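Side-chain contacts in Hsp70/Hsp90 co-chaperone CNS1 (Saccharomyces cerevisiae, PDB 6HFM), which acts as a co-chaperone of Hsp90 and Hsp70, binding both and stimulating the ATPase activity of the Hsp70 Ssa1: residues A[11-16]-A[45-50]; A[28-33]-A[61-66]; A[94-99]-A[141-146]. One frame throughout, in Å; residues are numbered along the deposited sequence. Where two conformers were deposited one is given.

Interaction 1. Residues A[11-16]-A[45-50]; sequences SAMTLR and SQLIYP
Arg16 leaves the end of helix 4-15 with CG beside its backbone N (chi1 -70°) and then runs extended to NE, and Leu47 sets CG anti to its own backbone N (chi1 -175°), which sets CD2 of the leucine against the arginine chain at a slant. The nearest carbons are Arg16 CD and Leu47 CD2, at 3.9 Å. Met13, one turn back, reaches the same methyl with CG, 4.1 Å from Leu47 CD2, the two side chains meeting at about a right angle. Beyond this apolar part, Arg16 NH2 lies 2.9 Å from Ser45 O, near the guanidinium plane, but the angle is too poor for a hydrogen bond. The group is held by other partners: NH1 donates to Ala12 O at 3.2 Å, the oxygen lying in the guanidinium plane while NH1 stands well above the plane of the Ala12 carbonyl, and also to Phe43 O, while NE forms a salt bridge with Glu69. A leucine in place of Arg16 would probably leave the Glu69 carboxylate without its cationic mate and the carbonyls of Ala12 and Phe43 without this donor. Because Glu69 also accepts from Leu47 N, the buried guanidinium ties the helix end to strand 47-55 through charge as well as packing.

Interaction 2. Residues A[28-33]-A[61-66]; sequences ELLNEG and FDFVGE
Leu29 and Phe63 form the centre of this surface contact through a CH-pi interaction. Leu29 CB stands 4.0 Å from the centroid of the Phe63 ring, only 4° off the ring normal, so the methylene sits almost squarely over one face. Phe63 points CG anti to its backbone N (chi1 175°), extending the ring from strand 60-68 toward the 28-33 loop, and the two side chains run antiparallel past one another. Across the opposite face, offset toward the rim, lies the backbone N of Gly65, so the ring is sandwiched between the leucine methylene and its own chain where the chain bends at Gly65. The carbonyl oxygen Leu29 O also comes close to the far end of the ring, 3.6 Å from Phe63 CZ.

Apolar contacts surround this centre. Leu29 CD1 reaches back to the root of the ring, 3.7 Å from Phe63 CB, and the same methyl meets Phe61 CE1 obliquely at 4.2 Å. Leu30 comes in at the ring edge instead, its CD2 3.7 Å from Phe63 CE1. It also packs on Leu52 of strand 47-55, which extends the apolar patch to the neighbouring strand.

No hydrogen bond crosses between the segments; the polar bonds shape the loop itself. Asn31 ND2 donates to Glu28 O at 2.8 Å, nearly in line with the carbonyl bond, and Asn31 N donates to the same oxygen, so two donors from one residue grip it. Gly33 N bonds to Leu30 O, closing a type I beta turn from Leu30 to Gly33.

Phe61 and Phe63 on strand 60-68 both face the loop, whereas Asp62 between them points away and forms a salt bridge with Arg87. This is the two-residue alternation of a beta strand, here with a short 3-10 segment and a beta turn packed against the mixed sheet of the wheel domain.

Interaction 3. Residues A[94-99]-A[141-146]; sequences ENFTPK and IYIVPK
The Cns1/TTC4 wheel domain is built around a mixed beta sheet, and here the loop leading into strand 101-106 packs against the end of strand 139-145. The contact is buried and apolar, with a proline lying against an aromatic face: Pro145 CG is 4.0 Å from the centroid of the Phe96 ring and 23° off its normal, a CH-pi interaction displaced toward the rim. The pyrrolidine meets the outer end of the ring, and Pro145 CD is 3.6 Å from Phe96 CZ.

Phe96 is the central residue of an inverse gamma turn. From there its side chain, with CG beside the backbone N (chi1 -72°), carries the ring to the strand. Besides Pro145, the ring meets Ile143 with its edge. The carbonyl oxygen Ile143 O lies near the ring plane, 3.9 Å from Phe96 CE1, and Ile143 CG2 approaches Phe96 CD1 more loosely at 4.3 Å. Ile143 and Pro145, two apart on the strand, thus both direct their side chains toward the loop, while that of Val144 points away.

Further contacts fix the ring in the fold. Phe96 stacks with Phe88 and also touches Tyr55 of strand 47-55, the strand parallel to and paired with 139-145. Ile143 also touches Val80 of helix 73-82.

Asn95 joins through its aliphatic part rather than its amide, its CB coming alongside the proline ring to lie 3.9 Å from Pro145 CB.

Overall arrangement
Strand 47-55 connects the three contacts: it carries one side of interaction 1, pairs antiparallel with strand 60-68 of interaction 2 and runs parallel to strand 139-145 of interaction 3. Interactions 1 and 2, with centres about 17 Å apart, touch directly: Pro50 CB lies 3.5 Å from Gly65 O and 3.9 Å from Phe63 CE1, while Ile48 CG2 packs on Glu66 CB. Interaction 3 lies across the chain's centre from interaction 1, their centres about 28 Å apart, and nearest atoms of interactions 2 and 3 remain about 7 Å apart. The bound magnesium ion, at Asn17 and Leu125, is about 8 Å from the Arg16 side chain of interaction 1.

Interaction 1. Residues A[11-16]-A[45-50]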
loop_
_atom_site.group_PDB
_atom_site.type_symbol
_atom_site.label_atom_id
_atom_site.label_comp_id
_atom_site.label_asym_id
_atom_site.label_seq_id
_atom_site.Cartn_x
_atom_site.Cartn_y
_atom_site.Cartn_z
ATOM N N SER A 11 -13.332 -8.227 -13.885
ATOM C CA SER A 11 -12.853 -9.533 -14.358
ATOM C C SER A 11 -11.322 -9.628 -14.335
ATOM O O SER A 11 -10.763 -10.684 -14.021
ATOM C CB SER A 11 -13.376 -9.822 -15.770
ATOM O OG SER A 11 -14.796 -9.883 -15.786
ATOM N N ALA A 12 -10.659 -8.517 -14.653
ATOM C CA ALA A 12 -9.197 -8.442 -14.626
ATOM C C ALA A 12 -8.627 -8.490 -13.207
ATOM O O ALA A 12 -7.563 -9.074 -12.982
ATOM C CB ALA A 12 -8.728 -7.185 -15.334
ATOM N N MET A 13 -9.326 -7.865 -12.259
ATOM C CA MET A 13 -8.890 -7.866 -10.859
ATOM C C MET A 13 -9.109 -9.221 -10.173
ATOM O O MET A 13 -8.272 -9.626 -9.368
ATOM C CB MET A 13 -9.542 -6.716 -10.086
ATOM C CG MET A 13 -8.977 -5.350 -10.470
ATOM S SD MET A 13 -9.768 -3.956 -9.640
ATOM C CE MET A 13 -9.193 -4.184 -7.960
ATOM N N THR A 14 -10.194 -9.933 -10.506
ATOM C CA THR A 14 -10.430 -11.271 -9.961
ATOM C C THR A 14 -9.389 -12.266 -10.492
ATOM O O THR A 14 -8.937 -13.145 -9.762
ATOM C CB THR A 14 -11.862 -11.770 -10.262
ATOM O OG1 THR A 14 -12.812 -10.782 -9.840
ATOM C CG2 THR A 14 -12.152 -13.075 -9.530
ATOM N N LEU A 15 -8.996 -12.116 -11.760
ATOM C CA LEU A 15 -7.921 -12.946 -12.328
ATOM C C LEU A 15 -6.623 -12.773 -11.542
ATOM O O LEU A 15 -5.903 -13.738 -11.298
ATOM C CB LEU A 15 -7.673 -12.591 -13.798
ATOM C CG LEU A 15 -6.549 -13.362 -14.502
ATOM C CD1 LEU A 15 -6.928 -14.825 -14.689
ATOM C CD2 LEU A 15 -6.222 -12.711 -15.834
ATOM N N ARG A 16 -6.351 -11.533 -11.141
ATOM C CA ARG A 16 -5.178 -11.186 -10.333
ATOM C C ARG A 16 -5.302 -11.551 -8.835
ATOM O O ARG A 16 -4.394 -11.247 -8.056
ATOM C CB ARG A 16 -4.900 -9.683 -10.471
ATOM C CG ARG A 16 -4.379 -9.244 -11.836
ATOM C CD ARG A 16 -4.456 -7.735 -11.959
ATOM N NE ARG A 16 -3.720 -7.175 -13.091
ATOM C CZ ARG A 16 -4.125 -7.181 -14.360
ATOM N NH1 ARG A 16 -5.250 -7.796 -14.726
ATOM N NH2 ARG A 16 -3.359 -6.601 -15.289
ATOM N N SER A 45 -2.817 -5.466 -19.697
ATOM C CA SER A 45 -2.139 -4.183 -19.527
ATOM C C SER A 45 -1.962 -3.900 -18.039
ATOM O O SER A 45 -2.557 -4.572 -17.189
ATOM C CB SER A 45 -2.892 -3.052 -20.237
ATOM O OG SER A 45 -4.142 -2.764 -19.647
ATOM N N GLN A 46 -1.121 -2.923 -17.725
ATOM C CA GLN A 46 -0.769 -2.656 -16.332
ATOM C C GLN A 46 -1.949 -2.071 -15.566
ATOM O O GLN A 46 -2.529 -1.068 -15.977
ATOM C CB GLN A 46 0.434 -1.717 -16.239
ATOM C CG GLN A 46 1.706 -2.316 -16.810
ATOM C CD GLN A 46 2.846 -1.320 -16.900
ATOM O OE1 GLN A 46 3.074 -0.527 -15.981
ATOM N NE2 GLN A 46 3.580 -1.364 -18.011
ATOM N N LEU A 47 -2.316 -2.736 -14.475
ATOM C CA LEU A 47 -3.249 -2.193 -13.494
ATOM C C LEU A 47 -2.557 -1.079 -12.711
ATOM O O LEU A 47 -1.434 -1.249 -12.234
ATOM C CB LEU A 47 -3.727 -3.295 -12.552
ATOM C CG LEU A 47 -4.807 -2.933 -11.531
ATOM C CD1 LEU A 47 -6.092 -2.460 -12.192
ATOM C CD2 LEU A 47 -5.088 -4.117 -10.615
ATOM N N ILE A 48 -3.240 0.058 -12.591
ATOM C CA ILE A 48 -2.697 1.258 -11.951
ATOM C C ILE A 48 -3.635 1.639 -10.803
ATOM O O ILE A 48 -4.838 1.808 -11.022
ATOM C CB ILE A 48 -2.601 2.418 -12.960
ATOM C CG1 ILE A 48 -1.645 2.056 -14.105
ATOM C CG2 ILE A 48 -2.109 3.691 -12.285
ATOM C CD1 ILE A 48 -1.804 2.911 -15.344
ATOM N N TYR A 49 -3.083 1.778 -9.595
ATOM C CA TYR A 49 -3.868 2.164 -8.410
ATOM C C TYR A 49 -3.145 3.242 -7.599
ATOM O O TYR A 49 -1.926 3.376 -7.705
ATOM C CB TYR A 49 -4.216 0.958 -7.514
ATOM C CG TYR A 49 -3.315 -0.266 -7.606
ATOM C CD1 TYR A 49 -1.955 -0.182 -7.341
ATOM C CD2 TYR A 49 -3.846 -1.529 -7.918
ATOM C CE1 TYR A 49 -1.133 -1.299 -7.420
ATOM C CE2 TYR A 49 -3.033 -2.651 -7.988
ATOM C CZ TYR A 49 -1.678 -2.534 -7.740
ATOM O OH TYR A 49 -0.867 -3.646 -7.800
ATOM N N PRO A 50 -3.893 4.008 -6.783
ATOM C CA PRO A 50 -3.240 4.967 -5.903
ATOM C C PRO A 50 -2.538 4.268 -4.741
ATOM O O PRO A 50 -2.782 3.084 -4.481
ATOM C CB PRO A 50 -4.407 5.832 -5.386
ATOM C CG PRO A 50 -5.640 5.342 -6.076
ATOM C CD PRO A 50 -5.334 3.947 -6.508
#

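Interaction 2. Residues A[28-33]-A[61-66]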
loop_
_atom_site.group_PDB
_atom_site.type_symbol
_atom_site.label_atom_id
_atom_site.label_comp_id
_atom_site.label_asym_id
_atom_site.label_seq_id
_atom_site.Cartn_x
_atom_site.Cartn_y
_atom_site.Cartn_z
ATOM N N GLU A 28 -9.949 11.813 2.142
ATOM C CA GLU A 28 -10.590 12.556 1.050
ATOM C C GLU A 28 -9.803 12.500 -0.267
ATOM O O GLU A 28 -10.386 12.589 -1.341
ATOM C CB GLU A 28 -10.847 14.012 1.473
ATOM C CG GLU A 28 -11.925 14.149 2.547
ATOM C CD GLU A 28 -11.940 15.497 3.253
ATOM O OE1 GLU A 28 -11.322 16.461 2.751
ATOM O OE2 GLU A 28 -12.581 15.592 4.323
ATOM N N LEU A 29 -8.487 12.307 -0.180
ATOM C CA LEU A 29 -7.649 12.158 -1.377
ATOM C C LEU A 29 -8.033 10.978 -2.277
ATOM O O LEU A 29 -7.715 10.996 -3.466
ATOM C CB LEU A 29 -6.172 12.034 -0.990
ATOM C CG LEU A 29 -5.529 13.276 -0.365
ATOM C CD1 LEU A 29 -4.203 12.902 0.268
ATOM C CD2 LEU A 29 -5.332 14.371 -1.402
ATOM N N LEU A 30 -8.700 9.965 -1.712
ATOM C CA LEU A 30 -9.215 8.819 -2.481
ATOM C C LEU A 30 -10.663 8.960 -3.004
ATOM O O LEU A 30 -11.215 7.985 -3.520
ATOM C CB LEU A 30 -9.145 7.551 -1.612
ATOM C CG LEU A 30 -7.794 7.107 -1.065
ATOM C CD1 LEU A 30 -7.982 5.959 -0.087
ATOM C CD2 LEU A 30 -6.859 6.690 -2.190
ATOM N N ASN A 31 -11.284 10.140 -2.888
ATOM C CA ASN A 31 -12.730 10.269 -3.172
ATOM C C ASN A 31 -13.137 9.929 -4.619
ATOM O O ASN A 31 -14.256 9.453 -4.849
ATOM C CB ASN A 31 -13.259 11.664 -2.792
ATOM C CG ASN A 31 -12.905 12.728 -3.817
ATOM O OD1 ASN A 31 -13.714 13.058 -4.689
ATOM N ND2 ASN A 31 -11.693 13.252 -3.734
ATOM N N GLU A 32 -12.237 10.171 -5.576
ATOM C CA GLU A 32 -12.522 9.924 -6.999
ATOM C C GLU A 32 -12.458 8.438 -7.385
ATOM O O GLU A 32 -13.016 8.045 -8.412
ATOM C CB GLU A 32 -11.587 10.748 -7.894
ATOM C CG GLU A 32 -11.701 12.256 -7.679
ATOM C CD GLU A 32 -10.663 13.054 -8.449
ATOM O OE1 GLU A 32 -9.458 12.725 -8.355
ATOM O OE2 GLU A 32 -11.049 14.023 -9.139
ATOM N N GLY A 33 -11.784 7.616 -6.579
ATOM C CA GLY A 33 -11.751 6.167 -6.810
ATOM C C GLY A 33 -11.015 5.759 -8.076
ATOM O O GLY A 33 -11.461 4.856 -8.795
ATOM N N PHE A 61 2.215 11.199 6.276
ATOM C CA PHE A 61 1.955 10.278 5.173
ATOM C C PHE A 61 2.067 10.983 3.826
ATOM O O PHE A 61 1.955 12.210 3.744
ATOM C CB PHE A 61 0.596 9.556 5.336
ATOM C CG PHE A 61 -0.613 10.402 5.025
ATOM C CD1 PHE A 61 -1.311 10.234 3.828
ATOM C CD2 PHE A 61 -1.085 11.333 5.945
ATOM C CE1 PHE A 61 -2.438 10.997 3.543
ATOM C CE2 PHE A 61 -2.214 12.100 5.666
ATOM C CZ PHE A 61 -2.891 11.931 4.466
ATOM N N ASP A 62 2.321 10.190 2.788
ATOM C CA ASP A 62 2.341 10.664 1.408
ATOM C C ASP A 62 1.197 10.021 0.641
ATOM O O ASP A 62 0.704 8.951 1.012
ATOM C CB ASP A 62 3.649 10.281 0.707
ATOM C CG ASP A 62 4.865 11.008 1.243
ATOM O OD1 ASP A 62 4.740 12.083 1.859
ATOM O OD2 ASP A 62 5.979 10.487 1.024
ATOM N N PHE A 63 0.792 10.685 -0.435
ATOM C CA PHE A 63 -0.189 10.165 -1.372
ATOM C C PHE A 63 0.404 10.191 -2.778
ATOM O O PHE A 63 0.888 11.229 -3.230
ATOM C CB PHE A 63 -1.464 11.002 -1.328
ATOM C CG PHE A 63 -2.488 10.599 -2.353
ATOM C CD1 PHE A 63 -3.174 9.403 -2.223
ATOM C CD2 PHE A 63 -2.756 11.410 -3.458
ATOM C CE1 PHE A 63 -4.116 9.018 -3.167
ATOM C CE2 PHE A 63 -3.702 11.033 -4.400
ATOM C CZ PHE A 63 -4.379 9.833 -4.254
ATOM N N VAL A 64 0.366 9.045 -3.456
ATOM C CA VAL A 64 0.819 8.928 -4.839
ATOM C C VAL A 64 -0.394 8.489 -5.652
ATOM O O VAL A 64 -0.935 7.411 -5.425
ATOM C CB VAL A 64 1.981 7.918 -4.961
ATOM C CG1 VAL A 64 2.436 7.767 -6.406
ATOM C CG2 VAL A 64 3.153 8.362 -4.093
ATOM N N GLY A 65 -0.824 9.335 -6.589
ATOM C CA GLY A 65 -2.066 9.110 -7.321
ATOM C C GLY A 65 -2.093 7.879 -8.205
ATOM O O GLY A 65 -3.151 7.259 -8.352
ATOM N N GLU A 66 -0.944 7.539 -8.796
ATOM C CA GLU A 66 -0.817 6.408 -9.726
ATOM C C GLU A 66 0.461 5.608 -9.475
ATOM O O GLU A 66 1.571 6.142 -9.571
ATOM C CB GLU A 66 -0.809 6.909 -11.171
ATOM C CG GLU A 66 -2.118 7.537 -11.611
ATOM C CD GLU A 66 -2.138 7.911 -13.081
ATOM O OE1 GLU A 66 -1.063 7.953 -13.722
ATOM O OE2 GLU A 66 -3.247 8.151 -13.602
#

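Interaction 3. Residues A[94-99]-A[141-146]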
loop_
_atom_site.group_PDB
_atom_site.type_symbol
_atom_site.label_atom_id
_atom_site.label_comp_id
_atom_site.label_asym_id
_atom_site.label_seq_id
_atom_site.Cartn_x
_atom_site.Cartn_y
_atom_site.Cartn_z
ATOM N N GLU A 94 16.731 10.714 10.597
ATOM C CA GLU A 94 17.954 10.266 9.913
ATOM C C GLU A 94 17.933 8.823 9.388
ATOM O O GLU A 94 18.716 8.484 8.501
ATOM C CB GLU A 94 19.195 10.471 10.811
ATOM C CG GLU A 94 19.256 9.628 12.093
ATOM C CD GLU A 94 18.474 10.203 13.270
ATOM O OE1 GLU A 94 17.724 11.190 13.092
ATOM O OE2 GLU A 94 18.599 9.654 14.387
ATOM N N ASN A 95 17.054 7.978 9.933
ATOM C CA ASN A 95 16.966 6.572 9.511
ATOM C C ASN A 95 15.974 6.307 8.371
ATOM O O ASN A 95 15.725 5.146 8.043
ATOM C CB ASN A 95 16.642 5.682 10.719
ATOM C CG ASN A 95 17.698 5.770 11.813
ATOM O OD1 ASN A 95 17.372 5.876 12.994
ATOM N ND2 ASN A 95 18.966 5.725 11.423
ATOM N N PHE A 96 15.428 7.359 7.756
ATOM C CA PHE A 96 14.555 7.201 6.585
ATOM C C PHE A 96 15.362 7.241 5.284
ATOM O O PHE A 96 15.352 8.231 4.551
ATOM C CB PHE A 96 13.423 8.235 6.600
ATOM C CG PHE A 96 12.372 7.955 7.642
ATOM C CD1 PHE A 96 11.195 7.289 7.301
ATOM C CD2 PHE A 96 12.565 8.327 8.967
ATOM C CE1 PHE A 96 10.228 7.016 8.264
ATOM C CE2 PHE A 96 11.605 8.053 9.931
ATOM C CZ PHE A 96 10.432 7.401 9.578
ATOM N N THR A 97 16.073 6.144 5.029
ATOM C CA THR A 97 16.791 5.916 3.772
ATOM C C THR A 97 16.292 4.590 3.195
ATOM O O THR A 97 15.711 3.788 3.929
ATOM C CB THR A 97 18.321 5.841 3.973
ATOM O OG1 THR A 97 18.675 4.603 4.601
ATOM C CG2 THR A 97 18.820 7.008 4.820
ATOM N N PRO A 98 16.516 4.345 1.893
ATOM C CA PRO A 98 16.028 3.099 1.282
ATOM C C PRO A 98 16.488 1.792 1.946
ATOM O O PRO A 98 15.699 0.853 2.038
ATOM C CB PRO A 98 16.555 3.192 -0.151
ATOM C CG PRO A 98 16.599 4.649 -0.421
ATOM C CD PRO A 98 17.040 5.272 0.872
ATOM N N LYS A 99 17.743 1.735 2.397
ATOM C CA LYS A 99 18.270 0.550 3.087
ATOM C C LYS A 99 17.737 0.433 4.516
ATOM O O LYS A 99 17.368 -0.659 4.949
ATOM C CB LYS A 99 19.809 0.569 3.116
ATOM C CG LYS A 99 20.480 -0.606 3.831
ATOM C CD LYS A 99 20.038 -1.953 3.282
ATOM C CE LYS A 99 20.951 -3.082 3.729
ATOM N NZ LYS A 99 20.625 -4.347 3.016
ATOM N N ILE A 141 0.749 1.242 2.548
ATOM C CA ILE A 141 2.028 0.713 3.040
ATOM C C ILE A 141 2.494 1.557 4.222
ATOM O O ILE A 141 2.137 2.740 4.336
ATOM C CB ILE A 141 3.114 0.613 1.923
ATOM C CG1 ILE A 141 3.648 1.979 1.490
ATOM C CG2 ILE A 141 2.567 -0.145 0.719
ATOM C CD1 ILE A 141 4.898 1.895 0.633
ATOM N N TYR A 142 3.273 0.927 5.096
ATOM C CA TYR A 142 3.863 1.577 6.262
ATOM C C TYR A 142 5.374 1.516 6.121
ATOM O O TYR A 142 5.944 0.432 6.013
ATOM C CB TYR A 142 3.419 0.877 7.560
ATOM C CG TYR A 142 1.912 0.842 7.745
ATOM C CD1 TYR A 142 1.248 1.855 8.434
ATOM C CD2 TYR A 142 1.146 -0.187 7.191
ATOM C CE1 TYR A 142 -0.138 1.840 8.587
ATOM C CE2 TYR A 142 -0.234 -0.218 7.343
ATOM C CZ TYR A 142 -0.874 0.797 8.032
ATOM O OH TYR A 142 -2.244 0.758 8.164
ATOM N N ILE A 143 6.024 2.682 6.118
ATOM C CA ILE A 143 7.483 2.758 6.041
ATOM C C ILE A 143 8.000 3.084 7.440
ATOM O O ILE A 143 7.679 4.136 8.000
ATOM C CB ILE A 143 7.935 3.774 4.964
ATOM C CG1 ILE A 143 7.587 3.215 3.577
ATOM C CG2 ILE A 143 9.431 4.054 5.069
ATOM C CD1 ILE A 143 7.913 4.119 2.402
ATOM N N VAL A 144 8.764 2.151 8.013
ATOM C CA VAL A 144 9.248 2.255 9.400
ATOM C C VAL A 144 10.729 1.870 9.462
ATOM O O VAL A 144 11.104 0.815 8.974
ATOM C CB VAL A 144 8.448 1.323 10.345
ATOM C CG1 VAL A 144 8.906 1.482 11.793
ATOM C CG2 VAL A 144 6.955 1.619 10.245
ATOM N N PRO A 145 11.577 2.709 10.084
ATOM C CA PRO A 145 12.979 2.294 10.216
ATOM C C PRO A 145 13.134 0.918 10.860
ATOM O O PRO A 145 12.405 0.599 11.803
ATOM C CB PRO A 145 13.574 3.371 11.123
ATOM C CG PRO A 145 12.742 4.576 10.854
ATOM C CD PRO A 145 11.351 4.059 10.626
ATOM N N LYS A 146 14.059 0.110 10.342
ATOM C CA LYS A 146 14.345 -1.215 10.899
ATOM C C LYS A 146 14.548 -1.164 12.419
ATOM O O LYS A 146 14.028 -2.008 13.149
ATOM C CB LYS A 146 15.580 -1.821 10.212
ATOM C CG LYS A 146 15.950 -3.228 10.670
ATOM C CD LYS A 146 17.171 -3.751 9.923
ATOM C CE LYS A 146 17.929 -4.786 10.742
ATOM N NZ LYS A 146 19.252 -5.104 10.137
#